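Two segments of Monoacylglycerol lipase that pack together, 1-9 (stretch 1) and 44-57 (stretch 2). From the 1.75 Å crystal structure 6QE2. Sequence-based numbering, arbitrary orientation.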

# COMPACT_ATOMS: atom_id res chain seq x y z
N MET A 1 7.01 -7.29 -18.11
CA MET A 1 6.94 -6.01 -18.80
C MET A 1 7.99 -5.05 -18.28
O MET A 1 8.57 -5.27 -17.23
CB MET A 1 5.55 -5.38 -18.66
CG MET A 1 5.14 -5.05 -17.23
SD MET A 1 3.65 -4.07 -17.10
CE MET A 1 2.43 -5.18 -17.77
N GLU A 2 8.23 -3.98 -19.03
CA GLU A 2 9.19 -2.97 -18.63
C GLU A 2 8.47 -1.95 -17.78
O GLU A 2 7.79 -1.08 -18.28
CB GLU A 2 9.83 -2.32 -19.86
CG GLU A 2 10.79 -3.25 -20.57
CD GLU A 2 11.49 -2.63 -21.76
OE1 GLU A 2 11.49 -1.39 -21.89
OE2 GLU A 2 12.07 -3.39 -22.56
N LEU A 3 8.64 -2.06 -16.47
CA LEU A 3 7.98 -1.16 -15.55
C LEU A 3 8.68 0.16 -15.40
O LEU A 3 9.81 0.33 -15.81
CB LEU A 3 7.94 -1.78 -14.17
CG LEU A 3 7.23 -3.10 -13.95
CD1 LEU A 3 7.58 -3.55 -12.54
CD2 LEU A 3 5.74 -2.87 -14.07
N TYR A 4 7.97 1.10 -14.79
CA TYR A 4 8.56 2.39 -14.51
C TYR A 4 9.17 2.21 -13.13
O TYR A 4 8.47 1.94 -12.16
CB TYR A 4 7.51 3.49 -14.46
CG TYR A 4 8.00 4.70 -13.70
CD1 TYR A 4 8.81 5.64 -14.31
CD2 TYR A 4 7.67 4.88 -12.37
CE1 TYR A 4 9.27 6.74 -13.61
CE2 TYR A 4 8.12 5.97 -11.66
CZ TYR A 4 8.93 6.90 -12.29
OH TYR A 4 9.38 7.99 -11.59
N ARG A 5 10.49 2.31 -13.06
CA ARG A 5 11.21 2.17 -11.81
C ARG A 5 12.11 3.38 -11.62
O ARG A 5 12.71 3.85 -12.58
CB ARG A 5 12.08 0.91 -11.83
CG ARG A 5 11.33 -0.39 -12.11
CD ARG A 5 12.31 -1.46 -12.56
NE ARG A 5 11.69 -2.77 -12.71
CZ ARG A 5 11.80 -3.75 -11.82
NH1 ARG A 5 12.51 -3.56 -10.71
NH2 ARG A 5 11.21 -4.91 -12.03
N ALA A 6 12.20 3.88 -10.40
CA ALA A 6 13.05 5.02 -10.16
C ALA A 6 13.68 4.97 -8.78
O ALA A 6 13.04 4.62 -7.81
CB ALA A 6 12.25 6.30 -10.31
N LYS A 7 14.96 5.32 -8.72
CA LYS A 7 15.64 5.38 -7.44
C LYS A 7 15.90 6.83 -7.08
O LYS A 7 16.37 7.61 -7.92
CB LYS A 7 16.97 4.60 -7.46
CG LYS A 7 16.82 3.11 -7.75
CD LYS A 7 18.12 2.38 -7.44
CE LYS A 7 19.14 2.52 -8.56
NZ LYS A 7 19.91 1.25 -8.74
N PHE A 8 15.62 7.19 -5.83
CA PHE A 8 15.77 8.56 -5.35
C PHE A 8 16.70 8.57 -4.15
O PHE A 8 16.61 7.71 -3.26
CB PHE A 8 14.42 9.17 -4.95
CG PHE A 8 13.41 9.24 -6.06
CD1 PHE A 8 12.45 8.26 -6.20
CD2 PHE A 8 13.43 10.29 -6.97
CE1 PHE A 8 11.52 8.32 -7.22
CE2 PHE A 8 12.50 10.35 -7.99
CZ PHE A 8 11.54 9.37 -8.12
N GLY A 9 17.61 9.55 -4.11
CA GLY A 9 18.44 9.75 -2.95
C GLY A 9 19.60 8.78 -2.85
O GLY A 9 19.89 8.00 -3.76
N TYR A 44 13.25 3.42 -3.45
CA TYR A 44 13.06 2.73 -4.72
C TYR A 44 11.57 2.76 -5.00
O TYR A 44 10.78 2.15 -4.27
CB TYR A 44 13.59 1.30 -4.66
CG TYR A 44 13.76 0.63 -6.01
CD1 TYR A 44 12.67 0.40 -6.84
CD2 TYR A 44 15.01 0.23 -6.45
CE1 TYR A 44 12.83 -0.20 -8.07
CE2 TYR A 44 15.17 -0.38 -7.69
CZ TYR A 44 14.07 -0.59 -8.49
OH TYR A 44 14.22 -1.20 -9.71
N ALA A 45 11.18 3.47 -6.05
CA ALA A 45 9.79 3.60 -6.43
C ALA A 45 9.53 2.84 -7.72
O ALA A 45 10.41 2.71 -8.58
CB ALA A 45 9.40 5.07 -6.60
N PHE A 46 8.31 2.34 -7.86
CA PHE A 46 7.89 1.74 -9.12
C PHE A 46 6.39 1.96 -9.25
O PHE A 46 5.69 2.17 -8.27
CB PHE A 46 8.22 0.24 -9.19
CG PHE A 46 7.40 -0.62 -8.25
CD1 PHE A 46 7.79 -0.81 -6.93
CD2 PHE A 46 6.23 -1.22 -8.69
CE1 PHE A 46 7.03 -1.59 -6.07
CE2 PHE A 46 5.46 -2.00 -7.83
CZ PHE A 46 5.87 -2.18 -6.52
N ASP A 47 5.91 1.90 -10.49
CA ASP A 47 4.48 1.90 -10.75
C ASP A 47 4.06 0.48 -11.09
O ASP A 47 4.71 -0.19 -11.90
CB ASP A 47 4.13 2.88 -11.88
CG ASP A 47 4.23 4.33 -11.44
OD1 ASP A 47 4.48 4.58 -10.24
OD2 ASP A 47 4.05 5.24 -12.28
N TRP A 48 3.01 0.00 -10.43
CA TRP A 48 2.48 -1.33 -10.69
C TRP A 48 2.15 -1.51 -12.16
O TRP A 48 1.85 -0.53 -12.86
CB TRP A 48 1.19 -1.57 -9.91
CG TRP A 48 1.26 -1.76 -8.43
CD1 TRP A 48 1.85 -0.94 -7.51
CD2 TRP A 48 0.62 -2.80 -7.68
NE1 TRP A 48 1.64 -1.42 -6.24
CE2 TRP A 48 0.88 -2.56 -6.31
CE3 TRP A 48 -0.15 -3.91 -8.03
CZ2 TRP A 48 0.41 -3.40 -5.30
CZ3 TRP A 48 -0.62 -4.74 -7.02
CH2 TRP A 48 -0.34 -4.48 -5.68
N PRO A 49 2.16 -2.74 -12.66
CA PRO A 49 1.59 -3.01 -13.99
C PRO A 49 0.18 -2.45 -14.06
O PRO A 49 -0.59 -2.52 -13.09
CB PRO A 49 1.60 -4.53 -14.08
CG PRO A 49 2.67 -4.97 -13.12
CD PRO A 49 2.67 -3.96 -12.01
N GLY A 50 -0.16 -1.85 -15.20
CA GLY A 50 -1.49 -1.28 -15.35
C GLY A 50 -1.73 -0.03 -14.54
O GLY A 50 -2.88 0.33 -14.29
N HIS A 51 -0.66 0.64 -14.11
CA HIS A 51 -0.76 1.82 -13.27
C HIS A 51 0.30 2.82 -13.67
O HIS A 51 1.38 2.45 -14.14
CB HIS A 51 -0.57 1.49 -11.78
CG HIS A 51 -1.74 0.78 -11.17
ND1 HIS A 51 -1.98 -0.56 -11.35
CD2 HIS A 51 -2.73 1.24 -10.37
CE1 HIS A 51 -3.07 -0.91 -10.69
NE2 HIS A 51 -3.55 0.17 -10.09
N GLY A 52 -0.02 4.10 -13.48
CA GLY A 52 0.96 5.17 -13.63
C GLY A 52 1.68 5.13 -14.95
O GLY A 52 1.07 5.01 -16.02
N LYS A 53 3.01 5.24 -14.89
CA LYS A 53 3.86 5.27 -16.07
C LYS A 53 4.26 3.88 -16.56
O LYS A 53 4.99 3.77 -17.55
CB LYS A 53 5.12 6.09 -15.78
CG LYS A 53 4.83 7.51 -15.37
CD LYS A 53 6.09 8.21 -14.90
CE LYS A 53 5.77 9.60 -14.38
NZ LYS A 53 7.01 10.36 -14.07
N SER A 54 3.82 2.83 -15.88
CA SER A 54 4.08 1.48 -16.32
C SER A 54 3.09 1.08 -17.41
O SER A 54 2.00 1.64 -17.51
CB SER A 54 3.99 0.52 -15.13
OG SER A 54 5.13 0.67 -14.29
N PRO A 55 3.46 0.13 -18.26
CA PRO A 55 2.57 -0.31 -19.33
C PRO A 55 1.49 -1.25 -18.81
O PRO A 55 1.44 -1.59 -17.63
CB PRO A 55 3.51 -1.03 -20.30
CG PRO A 55 4.62 -1.52 -19.45
CD PRO A 55 4.80 -0.49 -18.36
N GLY A 56 0.61 -1.64 -19.71
CA GLY A 56 -0.38 -2.66 -19.40
C GLY A 56 -1.78 -2.07 -19.32
O GLY A 56 -1.98 -0.89 -19.02
N LYS A 57 -2.77 -2.92 -19.61
CA LYS A 57 -4.17 -2.56 -19.41
C LYS A 57 -4.38 -2.01 -18.01
O LYS A 57 -3.91 -2.60 -17.03
CB LYS A 57 -5.05 -3.79 -19.63
CG LYS A 57 -6.54 -3.52 -19.47
CD LYS A 57 -7.36 -4.78 -19.67
CE LYS A 57 -6.96 -5.54 -20.92
NZ LYS A 57 -7.72 -6.82 -21.03

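Residues 5-8 of the N-terminal segment of the monoacylglycerol lipase chain pair antiparallel with residues 44-46 of stretch 2, and the two stretches bury 803 Å² of surface, counted on both sides. Strand 5-8 runs beside strand 44-46 with their axes 4.7 Å apart at closest approach and their directions 156° apart. Ala 6 and Ala 45 form the hydrogen-bonded pair of the register, and each satisfies the other's backbone: Ala 6 N donates to Ala 45 O and Ala 45 N donates to Ala 6 O, both at 2.8 Å and close to linear. The two carbonyl oxygens, Ala 6 O and Ala 45 O, come within 3.3 Å of each other, but both are acceptors and no hydrogen bond joins them.

Next toward the N terminus, Tyr 4 O accepts from Asp 47 N at 3.1 Å. Tyr 4 O also receives a CA-H...O contact from Phe 46 CA, likewise at 3.1 Å, and the matching contact from Arg 5 CA to Ala 45 O measures 3.4 Å. Such contacts are typical of a non-hydrogen-bonded pair, here Arg 5 with Phe 46, where the backbones draw together to a distance of 4.3 Å between Arg 5 CA and Phe 46 CA.

The amide of Tyr 4 also faces stretch 2 but finds no backbone partner there; Tyr 4 N donates instead to Ser 54 OG at 2.9 Å, with an angle of 171°. Ser 54 OG in turn donates to Asp 47 O at 2.6 Å. The hydroxyl therefore acts as a relay, accepting from one stretch while donating within its own, and both backbone groups of Tyr 4 are bonded to stretch 2. Asp 47 is engaged through its side chain as well, since Asp 47 OD2 accepts from Lys 53 N at 2.8 Å and OD1 is bonded elsewhere in the structure.

The side chain of Lys 53 also packs on the tyrosine. Lys 53 CD sits over one face of the Tyr 4 ring, 3.9 Å from the centroid and 18° off the normal, a CH-pi contact made by the aliphatic part of an extended side chain.

On the sheet face shared by Arg 5, Lys 7, Tyr 44 and Phe 46, the polar link is between side chains. Arg 5 NH1 donates to Tyr 44 OH at 3.1 Å, with the hydroxyl near the guanidinium plane; both atoms also have partners elsewhere in the structure. Lys 7 CG packs 3.6 Å from Tyr 44 CD2. Across the sheet, Phe 8 CE1 approaches Ala 45 CB at 3.9 Å, the methyl group lying at the ring edge.

The N-terminal end is held by apolar packing. Leu 3 CD2 rests 3.8 Å from Pro 49 CG, and Met 1 SD lies 3.7 Å from Pro 49 CB and 3.6 Å from Pro 55 CG. Pro 55 O, 3.4 Å from Met 1 SD, is satisfied within stretch 2 by Gly 50 N at 2.9 Å.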